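PDB 3HAZ: proline dehydrogenase from Bradyrhizobium japonicum USDA 110, which probably oxidises proline to glutamate in two steps, using an FAD-dependent proline dehydrogenase and an NAD-dependent aldehyde dehydrogenase joined in one chain. Local coordinates for residues K344-D349 with L456-L461; T350-A355 with V365-A370. All blocks are in the same frame, centred on the assembly; numbering follows the deposited sequence.

Contact 1 of 2, residues K344-D349 with L456-L461. With FAD (flavin-adenine dinucleotide), chain C; SO4 (sulfate ion), chain K.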
ATOM      1  N   LYS A 344      15.914  39.698  -9.442  1.00 11.94           N
ATOM      2  CA  LYS A 344      15.974  38.304  -9.044  1.00 15.91           C
ATOM      3  C   LYS A 344      16.678  37.481 -10.128  1.00 19.98           C
ATOM      4  O   LYS A 344      17.765  36.950  -9.888  1.00 24.15           O
ATOM      5  CB  LYS A 344      14.584  37.789  -8.667  1.00 16.95           C
ATOM      6  CG  LYS A 344      14.101  38.437  -7.361  1.00 19.24           C
ATOM      7  CD  LYS A 344      12.647  38.137  -6.996  1.00 13.52           C
ATOM      8  CE  LYS A 344      12.245  38.990  -5.785  1.00 17.40           C
ATOM      9  NZ  LYS A 344      10.844  38.769  -5.345  1.00 20.30           N
ATOM     10  N   GLY A 345      16.109  37.422 -11.330  1.00 13.93           N
ATOM     11  CA  GLY A 345      16.788  36.740 -12.425  1.00 17.53           C
ATOM     12  C   GLY A 345      15.868  36.144 -13.473  1.00 19.68           C
ATOM     13  O   GLY A 345      14.861  35.524 -13.142  1.00 20.91           O
ATOM     14  N   ALA A 346      16.226  36.314 -14.742  1.00 18.26           N
ATOM     15  CA  ALA A 346      15.325  35.960 -15.842  1.00 19.38           C
ATOM     16  C   ALA A 346      15.581  34.614 -16.526  1.00 17.70           C
ATOM     17  O   ALA A 346      14.865  34.262 -17.463  1.00 20.00           O
ATOM     18  CB  ALA A 346      15.320  37.068 -16.888  1.00 17.18           C
ATOM     19  N   TYR A 347      16.589  33.871 -16.079  1.00 14.75           N
ATOM     20  CA  TYR A 347      17.026  32.677 -16.807  1.00 15.82           C
ATOM     21  C   TYR A 347      17.014  31.405 -15.957  1.00 16.84           C
ATOM     22  O   TYR A 347      17.772  30.471 -16.233  1.00 17.75           O
ATOM     23  CB  TYR A 347      18.450  32.879 -17.365  1.00 22.64           C
ATOM     24  CG  TYR A 347      18.640  34.140 -18.193  1.00 19.42           C
ATOM     25  CD1 TYR A 347      18.882  35.368 -17.583  1.00 18.65           C
ATOM     26  CD2 TYR A 347      18.593  34.095 -19.587  1.00 21.12           C
ATOM     27  CE1 TYR A 347      19.062  36.526 -18.337  1.00 17.66           C
ATOM     28  CE2 TYR A 347      18.773  35.243 -20.350  1.00 21.99           C
ATOM     29  CZ  TYR A 347      19.008  36.451 -19.718  1.00 22.24           C
ATOM     30  OH  TYR A 347      19.176  37.585 -20.469  1.00 24.65           O
ATOM     31  N   TRP A 348      16.159  31.354 -14.940  1.00 14.29           N
ATOM     32  CA  TRP A 348      16.213  30.254 -13.968  1.00 16.31           C
ATOM     33  C   TRP A 348      16.121  28.875 -14.617  1.00 16.14           C
ATOM     34  O   TRP A 348      16.976  28.020 -14.394  1.00 18.79           O
ATOM     35  CB  TRP A 348      15.140  30.416 -12.885  1.00 11.96           C
ATOM     36  CG  TRP A 348      15.235  29.396 -11.773  1.00 21.25           C
ATOM     37  CD1 TRP A 348      15.995  29.481 -10.642  1.00 20.42           C
ATOM     38  CD2 TRP A 348      14.528  28.151 -11.686  1.00 17.19           C
ATOM     39  NE1 TRP A 348      15.819  28.361  -9.864  1.00 19.19           N
ATOM     40  CE2 TRP A 348      14.921  27.529 -10.483  1.00 19.86           C
ATOM     41  CE3 TRP A 348      13.609  27.497 -12.517  1.00 20.92           C
ATOM     42  CZ2 TRP A 348      14.423  26.284 -10.083  1.00 15.01           C
ATOM     43  CZ3 TRP A 348      13.111  26.267 -12.120  1.00 22.05           C
ATOM     44  CH2 TRP A 348      13.519  25.672 -10.911  1.00 18.58           C
ATOM     45  N   ASP A 349      15.089  28.661 -15.423  1.00 21.49           N
ATOM     46  CA  ASP A 349      14.901  27.362 -16.065  1.00 22.44           C
ATOM     47  C   ASP A 349      16.106  26.983 -16.919  1.00 19.63           C
ATOM     48  O   ASP A 349      16.499  25.822 -16.983  1.00 16.87           O
ATOM     49  CB  ASP A 349      13.620  27.357 -16.897  1.00 26.22           C
ATOM     50  CG  ASP A 349      12.371  27.263 -16.032  1.00 36.25           C
ATOM     51  OD1 ASP A 349      12.075  26.162 -15.527  1.00 41.66           O
ATOM     52  OD2 ASP A 349      11.689  28.288 -15.858  1.00 37.08           O
ATOM     53  N   LEU A 456      10.158  37.960 -26.562  1.00 32.70           N
ATOM     54  CA  LEU A 456       8.814  37.571 -26.141  1.00 34.03           C
ATOM     55  C   LEU A 456       8.822  36.273 -25.341  1.00 35.38           C
ATOM     56  O   LEU A 456       8.128  36.155 -24.328  1.00 34.61           O
ATOM     57  CB  LEU A 456       7.889  37.420 -27.347  1.00 32.28           C
ATOM     58  CG  LEU A 456       7.096  38.665 -27.732  1.00 36.70           C
ATOM     59  CD1 LEU A 456       6.153  38.342 -28.874  1.00 32.02           C
ATOM     60  CD2 LEU A 456       6.329  39.203 -26.527  1.00 36.21           C
ATOM     61  N   VAL A 457       9.607  35.309 -25.815  1.00 28.69           N
ATOM     62  CA  VAL A 457       9.737  34.006 -25.175  1.00 31.11           C
ATOM     63  C   VAL A 457      10.109  34.150 -23.705  1.00 36.52           C
ATOM     64  O   VAL A 457       9.402  33.666 -22.816  1.00 35.99           O
ATOM     65  CB  VAL A 457      10.829  33.163 -25.860  1.00 37.40           C
ATOM     66  CG1 VAL A 457      11.131  31.911 -25.040  1.00 39.13           C
ATOM     67  CG2 VAL A 457      10.414  32.803 -27.268  1.00 39.83           C
ATOM     68  N   ARG A 458      11.229  34.818 -23.454  1.00 27.25           N
ATOM     69  CA  ARG A 458      11.694  35.015 -22.091  1.00 26.69           C
ATOM     70  C   ARG A 458      10.606  35.687 -21.260  1.00 33.98           C
ATOM     71  O   ARG A 458      10.308  35.255 -20.146  1.00 41.49           O
ATOM     72  CB  ARG A 458      12.991  35.827 -22.086  1.00 31.94           C
ATOM     73  CG  ARG A 458      13.852  35.621 -20.858  1.00 41.93           C
ATOM     74  CD  ARG A 458      15.337  35.658 -21.199  1.00 52.82           C
ATOM     75  NE  ARG A 458      15.644  36.606 -22.266  1.00 63.29           N
ATOM     76  CZ  ARG A 458      15.548  37.926 -22.142  1.00 65.47           C
ATOM     77  NH1 ARG A 458      15.136  38.455 -21.002  1.00 68.53           N
ATOM     78  NH2 ARG A 458      15.849  38.717 -23.163  1.00 61.46           N
ATOM     79  N   ARG A 459       9.986  36.717 -21.827  1.00 30.96           N
ATOM     80  CA  ARG A 459       8.934  37.465 -21.144  1.00 32.78           C
ATOM     81  C   ARG A 459       7.748  36.589 -20.740  1.00 35.98           C
ATOM     82  O   ARG A 459       7.195  36.742 -19.645  1.00 35.50           O
ATOM     83  CB  ARG A 459       8.448  38.619 -22.034  1.00 36.81           C
ATOM     84  CG  ARG A 459       7.231  39.360 -21.506  1.00 36.78           C
ATOM     85  CD  ARG A 459       7.616  40.413 -20.483  1.00 42.77           C
ATOM     86  NE  ARG A 459       6.552  41.398 -20.314  1.00 57.42           N
ATOM     87  CZ  ARG A 459       6.530  42.590 -20.907  1.00 52.97           C
ATOM     88  NH1 ARG A 459       7.526  42.961 -21.702  1.00 45.98           N
ATOM     89  NH2 ARG A 459       5.515  43.415 -20.695  1.00 54.12           N
ATOM     90  N   LEU A 460       7.352  35.683 -21.630  1.00 32.70           N
ATOM     91  CA  LEU A 460       6.164  34.860 -21.418  1.00 38.56           C
ATOM     92  C   LEU A 460       6.386  33.751 -20.392  1.00 39.26           C
ATOM     93  O   LEU A 460       5.446  33.326 -19.722  1.00 42.96           O
ATOM     94  CB  LEU A 460       5.688  34.249 -22.738  1.00 35.64           C
ATOM     95  CG  LEU A 460       5.127  35.221 -23.775  1.00 36.72           C
ATOM     96  CD1 LEU A 460       4.719  34.472 -25.029  1.00 37.23           C
ATOM     97  CD2 LEU A 460       3.948  35.976 -23.200  1.00 44.73           C
ATOM     98  N   LEU A 461       7.623  33.278 -20.277  1.00 42.16           N
ATOM     99  CA  LEU A 461       7.942  32.246 -19.300  1.00 53.77           C
ATOM    100  C   LEU A 461       7.590  32.724 -17.898  1.00 67.05           C
ATOM    101  O   LEU A 461       7.104  31.952 -17.066  1.00 70.19           O
ATOM    102  CB  LEU A 461       9.425  31.867 -19.361  1.00 50.46           C
ATOM    103  CG  LEU A 461       9.866  30.924 -20.483  1.00 50.73           C
ATOM    104  CD1 LEU A 461      11.308  30.474 -20.257  1.00 51.18           C
ATOM    105  CD2 LEU A 461       8.930  29.719 -20.574  1.00 48.55           C
TER
HETATM  106  PA  FAD C2001       8.602  37.317  -8.310  1.00 18.91           P
HETATM  107  O1A FAD C2001       7.229  36.544  -8.744  1.00 21.34           O
HETATM  108  O2A FAD C2001       8.599  37.724  -6.906  1.00 25.24           O
HETATM  109  O5B FAD C2001       9.858  36.311  -8.544  1.00 22.31           O
HETATM  110  C5B FAD C2001       9.984  35.700  -9.796  1.00 24.04           C
HETATM  111  C4B FAD C2001      11.367  35.045  -9.914  1.00 20.13           C
HETATM  112  O4B FAD C2001      11.957  34.301  -8.715  1.00 18.48           O
HETATM  113  C3B FAD C2001      12.036  34.663 -11.090  1.00 19.76           C
HETATM  114  O3B FAD C2001      12.049  35.559 -12.188  1.00 17.71           O
HETATM  115  C2B FAD C2001      13.302  34.009 -10.595  1.00 19.79           C
HETATM  116  O2B FAD C2001      14.491  34.774 -10.665  1.00 18.92           O
HETATM  117  C1B FAD C2001      12.965  33.470  -9.251  1.00 19.68           C
HETATM  118  N9A FAD C2001      12.485  32.102  -9.165  1.00 23.84           N
HETATM  119  C8A FAD C2001      11.313  31.563  -9.688  1.00 22.43           C
HETATM  120  N7A FAD C2001      11.259  30.248  -9.313  1.00 17.56           N
HETATM  121  C5A FAD C2001      12.413  29.975  -8.543  1.00 18.78           C
HETATM  122  C6A FAD C2001      12.909  28.727  -7.865  1.00 19.68           C
HETATM  123  N6A FAD C2001      12.146  27.487  -7.943  1.00 21.45           N
HETATM  124  N1A FAD C2001      14.036  28.742  -7.187  1.00 22.84           N
HETATM  125  C2A FAD C2001      14.788  29.929  -7.085  1.00 18.24           C
HETATM  126  N3A FAD C2001      14.313  31.127  -7.739  1.00 24.31           N
HETATM  127  C4A FAD C2001      13.136  31.109  -8.444  1.00 20.28           C
HETATM  128  N1  FAD C2001      16.865  39.615 -14.893  1.00 17.50           N
HETATM  129  C2  FAD C2001      18.105  39.207 -15.324  1.00 14.53           C
HETATM  130  O2  FAD C2001      18.476  37.888 -15.176  1.00 20.11           O
HETATM  131  N3  FAD C2001      18.982  40.145 -15.966  1.00 23.87           N
HETATM  132  C4  FAD C2001      18.591  41.441 -16.147  1.00 19.21           C
HETATM  133  O4  FAD C2001      19.474  42.371 -16.712  1.00 21.37           O
HETATM  134  C4X FAD C2001      17.297  41.872 -15.692  1.00 17.76           C
HETATM  135  N5  FAD C2001      16.858  43.290 -15.875  1.00 17.46           N
HETATM  136  C5X FAD C2001      15.577  43.694 -15.426  1.00 22.61           C
HETATM  137  C6  FAD C2001      15.145  45.087 -15.615  1.00 20.96           C
HETATM  138  C7  FAD C2001      13.867  45.488 -15.162  1.00 21.13           C
HETATM  139  C7M FAD C2001      13.422  46.925 -15.383  1.00 18.23           C
HETATM  140  C8  FAD C2001      12.969  44.516 -14.494  1.00 25.68           C
HETATM  141  C8M FAD C2001      11.573  44.923 -13.996  1.00 22.32           C
HETATM  142  C9  FAD C2001      13.387  43.186 -14.316  1.00 21.59           C
HETATM  143  C9A FAD C2001      14.713  42.756 -14.794  1.00 22.86           C
HETATM  144  N10 FAD C2001      15.155  41.371 -14.613  1.00 20.92           N
HETATM  145  C10 FAD C2001      16.463  40.968 -15.075  1.00 17.95           C
HETATM  146  C1' FAD C2001      14.370  40.384 -13.804  1.00 19.82           C
HETATM  147  C2' FAD C2001      13.372  39.495 -14.588  1.00 19.73           C
HETATM  148  O2' FAD C2001      13.140  40.042 -15.881  1.00 17.38           O
HETATM  149  C3' FAD C2001      12.084  39.338 -13.761  1.00 20.59           C
HETATM  150  O3' FAD C2001      11.293  40.516 -13.867  1.00 21.57           O
HETATM  151  C4' FAD C2001      12.363  39.048 -12.243  1.00 25.15           C
HETATM  152  O4' FAD C2001      13.300  38.072 -11.944  1.00 20.49           O
HETATM  153  C5' FAD C2001      11.050  38.854 -11.438  1.00 22.17           C
HETATM  154  O5' FAD C2001      11.203  39.139 -10.056  1.00 29.89           O
HETATM  155  P   FAD C2001       9.881  39.723  -9.243  1.00 19.02           P
HETATM  156  O1P FAD C2001      10.318  40.112  -7.681  1.00 29.81           O
HETATM  157  O2P FAD C2001       9.326  40.874  -9.966  1.00 17.83           O
HETATM  158  O3P FAD C2001       8.730  38.569  -9.337  1.00 26.15           O
HETATM  159  S   SO4 K1006      15.469  41.011 -19.061  1.00 87.03           S
HETATM  160  O1  SO4 K1006      14.891  41.835 -18.004  1.00 88.49           O
HETATM  161  O2  SO4 K1006      15.042  39.632 -18.852  1.00 87.90           O
HETATM  162  O3  SO4 K1006      14.995  41.479 -20.362  1.00 91.75           O
HETATM  163  O4  SO4 K1006      16.927  41.099 -19.014  1.00 81.22           O
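Arg-458 packs against Ala-346 and Tyr-347. Its CG lies 3.8 Å from Ala-346 O. Its CD approaches the tyrosine ring obliquely, 3.6 Å from Tyr-347 CE2. The bends at chi2 and chi3 turn the guanidinium under the phenol oxygen, its plane 24° from that of the ring. Tyr-347 OH stands over the centre of the guanidinium, 4.0 Å from Arg-458 CZ. At the guanidinium edge, Arg-458 NH1 sends a nearly straight bond (170°) to O3 of a sulfate, at 3.1 Å. The sulfate probably comes from the crystallisation liquor. NH2 of Arg-458 is held by a salt bridge to Glu-199. Ala-346 CB also touches the sulfate. The fold here is a TIM-type barrel. Both segments follow C-terminal ends of barrel strands, 338-343 and 440-448. Residues 344-348 line the FAD pocket, while 456-461 faces the sulfate beside the flavin. Ala-346 N binds the flavin carbonyl O2 of FAD at 2.8 Å. Gly-345 O accepts the ribose hydroxyl O2B of FAD at 2.6 Å, and backbone angles strained for any other residue suit this glycine. The extended chain of Lys-344 ends at the pyrophosphate, with NZ 2.9 Å from FAD O2A. With chi1 at -174°, CG of Trp-348 points away from the residue's own N, and the indole lies against the adenine, FAD C6A 3.3 Å above its plane. A serine in place of Trp-348 would probably leave that adenine face without its cover.

Contact 2 of 2, residues T350-A355 with V365-A370. With FAD (flavin-adenine dinucleotide), chain C; SO4 (sulfate ion), chain F.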
ATOM      1  N   THR A 350      16.709  27.977 -17.554  1.00 18.27           N
ATOM      2  CA  THR A 350      17.891  27.737 -18.368  1.00 18.56           C
ATOM      3  C   THR A 350      19.062  27.277 -17.510  1.00 17.84           C
ATOM      4  O   THR A 350      19.775  26.345 -17.878  1.00 18.96           O
ATOM      5  CB  THR A 350      18.259  28.983 -19.193  1.00 19.31           C
ATOM      6  OG1 THR A 350      17.222  29.218 -20.150  1.00 20.18           O
ATOM      7  CG2 THR A 350      19.580  28.788 -19.922  1.00 22.19           C
ATOM      8  N   GLU A 351      19.255  27.915 -16.359  1.00 13.77           N
ATOM      9  CA  GLU A 351      20.364  27.531 -15.492  1.00 18.60           C
ATOM     10  C   GLU A 351      20.210  26.100 -14.983  1.00 14.61           C
ATOM     11  O   GLU A 351      21.189  25.369 -14.874  1.00 14.83           O
ATOM     12  CB  GLU A 351      20.508  28.502 -14.316  1.00 20.53           C
ATOM     13  CG  GLU A 351      20.697  29.961 -14.721  1.00 18.29           C
ATOM     14  CD  GLU A 351      21.930  30.200 -15.576  1.00 23.90           C
ATOM     15  OE1 GLU A 351      22.114  31.349 -16.034  1.00 21.35           O
ATOM     16  OE2 GLU A 351      22.714  29.249 -15.792  1.00 23.76           O
ATOM     17  N   ILE A 352      18.979  25.697 -14.676  1.00 15.47           N
ATOM     18  CA  ILE A 352      18.745  24.342 -14.192  1.00 16.16           C
ATOM     19  C   ILE A 352      19.098  23.348 -15.295  1.00 20.90           C
ATOM     20  O   ILE A 352      19.839  22.397 -15.072  1.00 19.78           O
ATOM     21  CB  ILE A 352      17.274  24.121 -13.744  1.00 21.15           C
ATOM     22  CG1 ILE A 352      16.896  25.094 -12.624  1.00 24.03           C
ATOM     23  CG2 ILE A 352      17.049  22.665 -13.296  1.00 19.20           C
ATOM     24  CD1 ILE A 352      17.871  25.115 -11.469  1.00 17.20           C
ATOM     25  N   LYS A 353      18.565  23.581 -16.490  1.00 18.86           N
ATOM     26  CA  LYS A 353      18.768  22.661 -17.598  1.00 19.86           C
ATOM     27  C   LYS A 353      20.250  22.546 -17.922  1.00 23.01           C
ATOM     28  O   LYS A 353      20.781  21.442 -18.056  1.00 18.79           O
ATOM     29  CB  LYS A 353      17.978  23.108 -18.837  1.00 17.31           C
ATOM     30  CG  LYS A 353      18.050  22.124 -20.015  1.00 20.55           C
ATOM     31  CD  LYS A 353      17.053  22.498 -21.101  1.00 25.36           C
ATOM     32  CE  LYS A 353      17.105  21.515 -22.268  1.00 22.01           C
ATOM     33  NZ  LYS A 353      16.198  21.943 -23.379  1.00 14.73           N
ATOM     34  N   ARG A 354      20.922  23.690 -18.024  1.00 14.38           N
ATOM     35  CA  ARG A 354      22.331  23.695 -18.390  1.00 20.16           C
ATOM     36  C   ARG A 354      23.192  22.913 -17.404  1.00 20.09           C
ATOM     37  O   ARG A 354      24.065  22.144 -17.802  1.00 30.50           O
ATOM     38  CB  ARG A 354      22.857  25.126 -18.503  1.00 19.65           C
ATOM     39  CG  ARG A 354      22.467  25.832 -19.787  1.00 20.05           C
ATOM     40  CD  ARG A 354      22.944  27.268 -19.748  1.00 22.45           C
ATOM     41  NE  ARG A 354      22.758  27.950 -21.023  1.00 23.95           N
ATOM     42  CZ  ARG A 354      23.431  29.036 -21.380  1.00 26.99           C
ATOM     43  NH1 ARG A 354      23.213  29.597 -22.563  1.00 31.38           N
ATOM     44  NH2 ARG A 354      24.328  29.556 -20.549  1.00 17.56           N
ATOM     45  N   ALA A 355      22.970  23.140 -16.116  1.00 18.04           N
ATOM     46  CA  ALA A 355      23.797  22.504 -15.103  1.00 20.50           C
ATOM     47  C   ALA A 355      23.601  20.984 -15.144  1.00 16.49           C
ATOM     48  O   ALA A 355      24.545  20.227 -14.946  1.00 17.53           O
ATOM     49  CB  ALA A 355      23.487  23.069 -13.718  1.00 18.12           C
ATOM     50  N   VAL A 365      22.192  28.882  -9.179  1.00 19.13           N
ATOM     51  CA  VAL A 365      21.022  29.600  -8.697  1.00 19.31           C
ATOM     52  C   VAL A 365      20.380  28.808  -7.576  1.00 21.33           C
ATOM     53  O   VAL A 365      20.565  27.595  -7.489  1.00 20.05           O
ATOM     54  CB  VAL A 365      19.964  29.781  -9.804  1.00 24.38           C
ATOM     55  CG1 VAL A 365      20.412  30.824 -10.827  1.00 20.57           C
ATOM     56  CG2 VAL A 365      19.662  28.440 -10.476  1.00 17.91           C
ATOM     57  N   PHE A 366      19.632  29.493  -6.716  1.00 23.53           N
ATOM     58  CA  PHE A 366      18.814  28.798  -5.731  1.00 25.01           C
ATOM     59  C   PHE A 366      17.734  28.007  -6.467  1.00 18.88           C
ATOM     60  O   PHE A 366      17.388  28.330  -7.607  1.00 21.76           O
ATOM     61  CB  PHE A 366      18.205  29.793  -4.737  1.00 17.97           C
ATOM     62  CG  PHE A 366      19.238  30.614  -3.996  1.00 18.55           C
ATOM     63  CD1 PHE A 366      20.039  30.033  -3.019  1.00 17.36           C
ATOM     64  CD2 PHE A 366      19.414  31.955  -4.283  1.00 15.15           C
ATOM     65  CE1 PHE A 366      20.993  30.782  -2.341  1.00 22.28           C
ATOM     66  CE2 PHE A 366      20.369  32.707  -3.618  1.00 23.94           C
ATOM     67  CZ  PHE A 366      21.160  32.120  -2.644  1.00 22.03           C
ATOM     68  N   THR A 367      17.214  26.962  -5.830  1.00 16.34           N
ATOM     69  CA  THR A 367      16.192  26.137  -6.465  1.00 14.33           C
ATOM     70  C   THR A 367      14.841  26.234  -5.773  1.00 19.14           C
ATOM     71  O   THR A 367      13.856  25.671  -6.251  1.00 21.96           O
ATOM     72  CB  THR A 367      16.616  24.661  -6.573  1.00 24.42           C
ATOM     73  OG1 THR A 367      17.174  24.225  -5.328  1.00 25.63           O
ATOM     74  CG2 THR A 367      17.650  24.483  -7.681  1.00 19.22           C
ATOM     75  N   ARG A 368      14.794  26.927  -4.638  1.00 16.49           N
ATOM     76  CA  ARG A 368      13.511  27.282  -4.043  1.00 24.96           C
ATOM     77  C   ARG A 368      13.280  28.784  -4.169  1.00 24.06           C
ATOM     78  O   ARG A 368      14.163  29.585  -3.868  1.00 26.03           O
ATOM     79  CB  ARG A 368      13.426  26.840  -2.578  1.00 25.98           C
ATOM     80  CG  ARG A 368      13.202  25.342  -2.410  1.00 27.41           C
ATOM     81  CD  ARG A 368      12.876  24.979  -0.968  1.00 22.42           C
ATOM     82  NE  ARG A 368      11.617  25.572  -0.522  1.00 34.45           N
ATOM     83  CZ  ARG A 368      11.087  25.379   0.682  1.00 40.75           C
ATOM     84  NH1 ARG A 368      11.708  24.602   1.562  1.00 34.53           N
ATOM     85  NH2 ARG A 368       9.940  25.961   1.007  1.00 36.62           N
ATOM     86  N   LYS A 369      12.084  29.152  -4.608  1.00 18.56           N
ATOM     87  CA  LYS A 369      11.752  30.544  -4.888  1.00 21.84           C
ATOM     88  C   LYS A 369      11.939  31.424  -3.651  1.00 27.31           C
ATOM     89  O   LYS A 369      12.423  32.562  -3.748  1.00 24.93           O
ATOM     90  CB  LYS A 369      10.318  30.636  -5.425  1.00 24.22           C
ATOM     91  CG  LYS A 369      10.006  31.890  -6.253  1.00 24.69           C
ATOM     92  CD  LYS A 369       9.604  33.058  -5.366  1.00 31.91           C
ATOM     93  CE  LYS A 369       9.064  34.219  -6.186  1.00 24.91           C
ATOM     94  NZ  LYS A 369       8.502  35.291  -5.319  1.00 24.77           N
ATOM     95  N   ALA A 370      11.571  30.889  -2.488  1.00 20.39           N
ATOM     96  CA  ALA A 370      11.704  31.614  -1.227  1.00 24.08           C
ATOM     97  C   ALA A 370      13.157  31.951  -0.904  1.00 24.43           C
ATOM     98  O   ALA A 370      13.427  32.944  -0.235  1.00 24.67           O
ATOM     99  CB  ALA A 370      11.082  30.822  -0.078  1.00 26.08           C
TER
HETATM  100  PA  FAD C2001       8.602  37.317  -8.310  1.00 18.91           P
HETATM  101  O1A FAD C2001       7.229  36.544  -8.744  1.00 21.34           O
HETATM  102  O2A FAD C2001       8.599  37.724  -6.906  1.00 25.24           O
HETATM  103  O5B FAD C2001       9.858  36.311  -8.544  1.00 22.31           O
HETATM  104  C5B FAD C2001       9.984  35.700  -9.796  1.00 24.04           C
HETATM  105  C4B FAD C2001      11.367  35.045  -9.914  1.00 20.13           C
HETATM  106  O4B FAD C2001      11.957  34.301  -8.715  1.00 18.48           O
HETATM  107  C3B FAD C2001      12.036  34.663 -11.090  1.00 19.76           C
HETATM  108  O3B FAD C2001      12.049  35.559 -12.188  1.00 17.71           O
HETATM  109  C2B FAD C2001      13.302  34.009 -10.595  1.00 19.79           C
HETATM  110  O2B FAD C2001      14.491  34.774 -10.665  1.00 18.92           O
HETATM  111  C1B FAD C2001      12.965  33.470  -9.251  1.00 19.68           C
HETATM  112  N9A FAD C2001      12.485  32.102  -9.165  1.00 23.84           N
HETATM  113  C8A FAD C2001      11.313  31.563  -9.688  1.00 22.43           C
HETATM  114  N7A FAD C2001      11.259  30.248  -9.313  1.00 17.56           N
HETATM  115  C5A FAD C2001      12.413  29.975  -8.543  1.00 18.78           C
HETATM  116  C6A FAD C2001      12.909  28.727  -7.865  1.00 19.68           C
HETATM  117  N6A FAD C2001      12.146  27.487  -7.943  1.00 21.45           N
HETATM  118  N1A FAD C2001      14.036  28.742  -7.187  1.00 22.84           N
HETATM  119  C2A FAD C2001      14.788  29.929  -7.085  1.00 18.24           C
HETATM  120  N3A FAD C2001      14.313  31.127  -7.739  1.00 24.31           N
HETATM  121  C4A FAD C2001      13.136  31.109  -8.444  1.00 20.28           C
HETATM  122  N1  FAD C2001      16.865  39.615 -14.893  1.00 17.50           N
HETATM  123  C2  FAD C2001      18.105  39.207 -15.324  1.00 14.53           C
HETATM  124  O2  FAD C2001      18.476  37.888 -15.176  1.00 20.11           O
HETATM  125  N3  FAD C2001      18.982  40.145 -15.966  1.00 23.87           N
HETATM  126  C4  FAD C2001      18.591  41.441 -16.147  1.00 19.21           C
HETATM  127  O4  FAD C2001      19.474  42.371 -16.712  1.00 21.37           O
HETATM  128  C4X FAD C2001      17.297  41.872 -15.692  1.00 17.76           C
HETATM  129  N5  FAD C2001      16.858  43.290 -15.875  1.00 17.46           N
HETATM  130  C5X FAD C2001      15.577  43.694 -15.426  1.00 22.61           C
HETATM  131  C6  FAD C2001      15.145  45.087 -15.615  1.00 20.96           C
HETATM  132  C7  FAD C2001      13.867  45.488 -15.162  1.00 21.13           C
HETATM  133  C7M FAD C2001      13.422  46.925 -15.383  1.00 18.23           C
HETATM  134  C8  FAD C2001      12.969  44.516 -14.494  1.00 25.68           C
HETATM  135  C8M FAD C2001      11.573  44.923 -13.996  1.00 22.32           C
HETATM  136  C9  FAD C2001      13.387  43.186 -14.316  1.00 21.59           C
HETATM  137  C9A FAD C2001      14.713  42.756 -14.794  1.00 22.86           C
HETATM  138  N10 FAD C2001      15.155  41.371 -14.613  1.00 20.92           N
HETATM  139  C10 FAD C2001      16.463  40.968 -15.075  1.00 17.95           C
HETATM  140  C1' FAD C2001      14.370  40.384 -13.804  1.00 19.82           C
HETATM  141  C2' FAD C2001      13.372  39.495 -14.588  1.00 19.73           C
HETATM  142  O2' FAD C2001      13.140  40.042 -15.881  1.00 17.38           O
HETATM  143  C3' FAD C2001      12.084  39.338 -13.761  1.00 20.59           C
HETATM  144  O3' FAD C2001      11.293  40.516 -13.867  1.00 21.57           O
HETATM  145  C4' FAD C2001      12.363  39.048 -12.243  1.00 25.15           C
HETATM  146  O4' FAD C2001      13.300  38.072 -11.944  1.00 20.49           O
HETATM  147  C5' FAD C2001      11.050  38.854 -11.438  1.00 22.17           C
HETATM  148  O5' FAD C2001      11.203  39.139 -10.056  1.00 29.89           O
HETATM  149  P   FAD C2001       9.881  39.723  -9.243  1.00 19.02           P
HETATM  150  O1P FAD C2001      10.318  40.112  -7.681  1.00 29.81           O
HETATM  151  O2P FAD C2001       9.326  40.874  -9.966  1.00 17.83           O
HETATM  152  O3P FAD C2001       8.730  38.569  -9.337  1.00 26.15           O
HETATM  153  S   SO4 F1001       8.860  27.710  -2.180  1.00 52.23           S
HETATM  154  O1  SO4 F1001       8.372  27.566  -0.808  1.00 59.94           O
HETATM  155  O2  SO4 F1001       9.516  26.479  -2.621  1.00 44.56           O
HETATM  156  O3  SO4 F1001       7.723  27.991  -3.049  1.00 62.06           O
HETATM  157  O4  SO4 F1001       9.815  28.809  -2.219  1.00 44.63           O
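Val-365 meets Glu-351 and Ile-352 on helix 348-357 with its two methyls. CG2 touches both residues: it lies 3.9 Å from Ile-352 CD1 and also packs on Glu-351 CB. CG1 of Val-365 rests on Glu-351 CG, the two side chains crossing at about a right angle. Beyond CG, the glutamate leads away, and its OE1 accepts a bond from Ala-284 N. Ile-352 CD1 also reaches Thr-367 CG2, at 3.8 Å. The hydroxyl of Thr-367 is bonded to His-499 N instead. On the second segment, Lys-369 runs over the adenine to the pyrophosphate. CB and CG lie over a face of the adenine, CB 3.8 Å from FAD C5A and CG 3.7 Å from FAD C8A. CB also lies near O4 of a sulfate, probably from the crystallisation liquor. The chain bends at chi2 (-85°). CE comes within 3.3 Å of FAD O5B, and NZ binds FAD O2A at 2.9 Å. NZ also forms a salt bridge with Asp-373. Thr-367 O takes a bond from the adenine amino group, FAD N6A, at 3.0 Å. Arg-368 is the N-cap of helix 369-384. Its NE and NH2 grip the sulfate, which Ala-370 N also binds. The segments meet through hydrocarbon alone. The contact is thus apolar packing between the loop that binds the adenine and helix 348-357, which is consistent with the polar groups being left to the cofactor.

How the contacts relate
The centres of contacts 1 and 2 lie 12 Å apart, and both contacts use helix 348-357. Contact 1 takes the loop before it and its first two residues; contact 2 takes residues 350-355. Trp-348 joins them directly. Its NE1 probably donates a hydrogen bond to Phe-366 O at 2.7 Å, and its CD1 packs on Val-365 CG2 at 3.8 Å. The two contacts share one FAD and hold its adenine from opposite faces: Trp-348 of contact 1 covers one, CB and CG of Lys-369 from contact 2 the other. Lys-344 NZ and Lys-369 NZ come within 4.2 Å of each other. The pyrophosphate and Asp-373, which both bind, would probably offset their like charges.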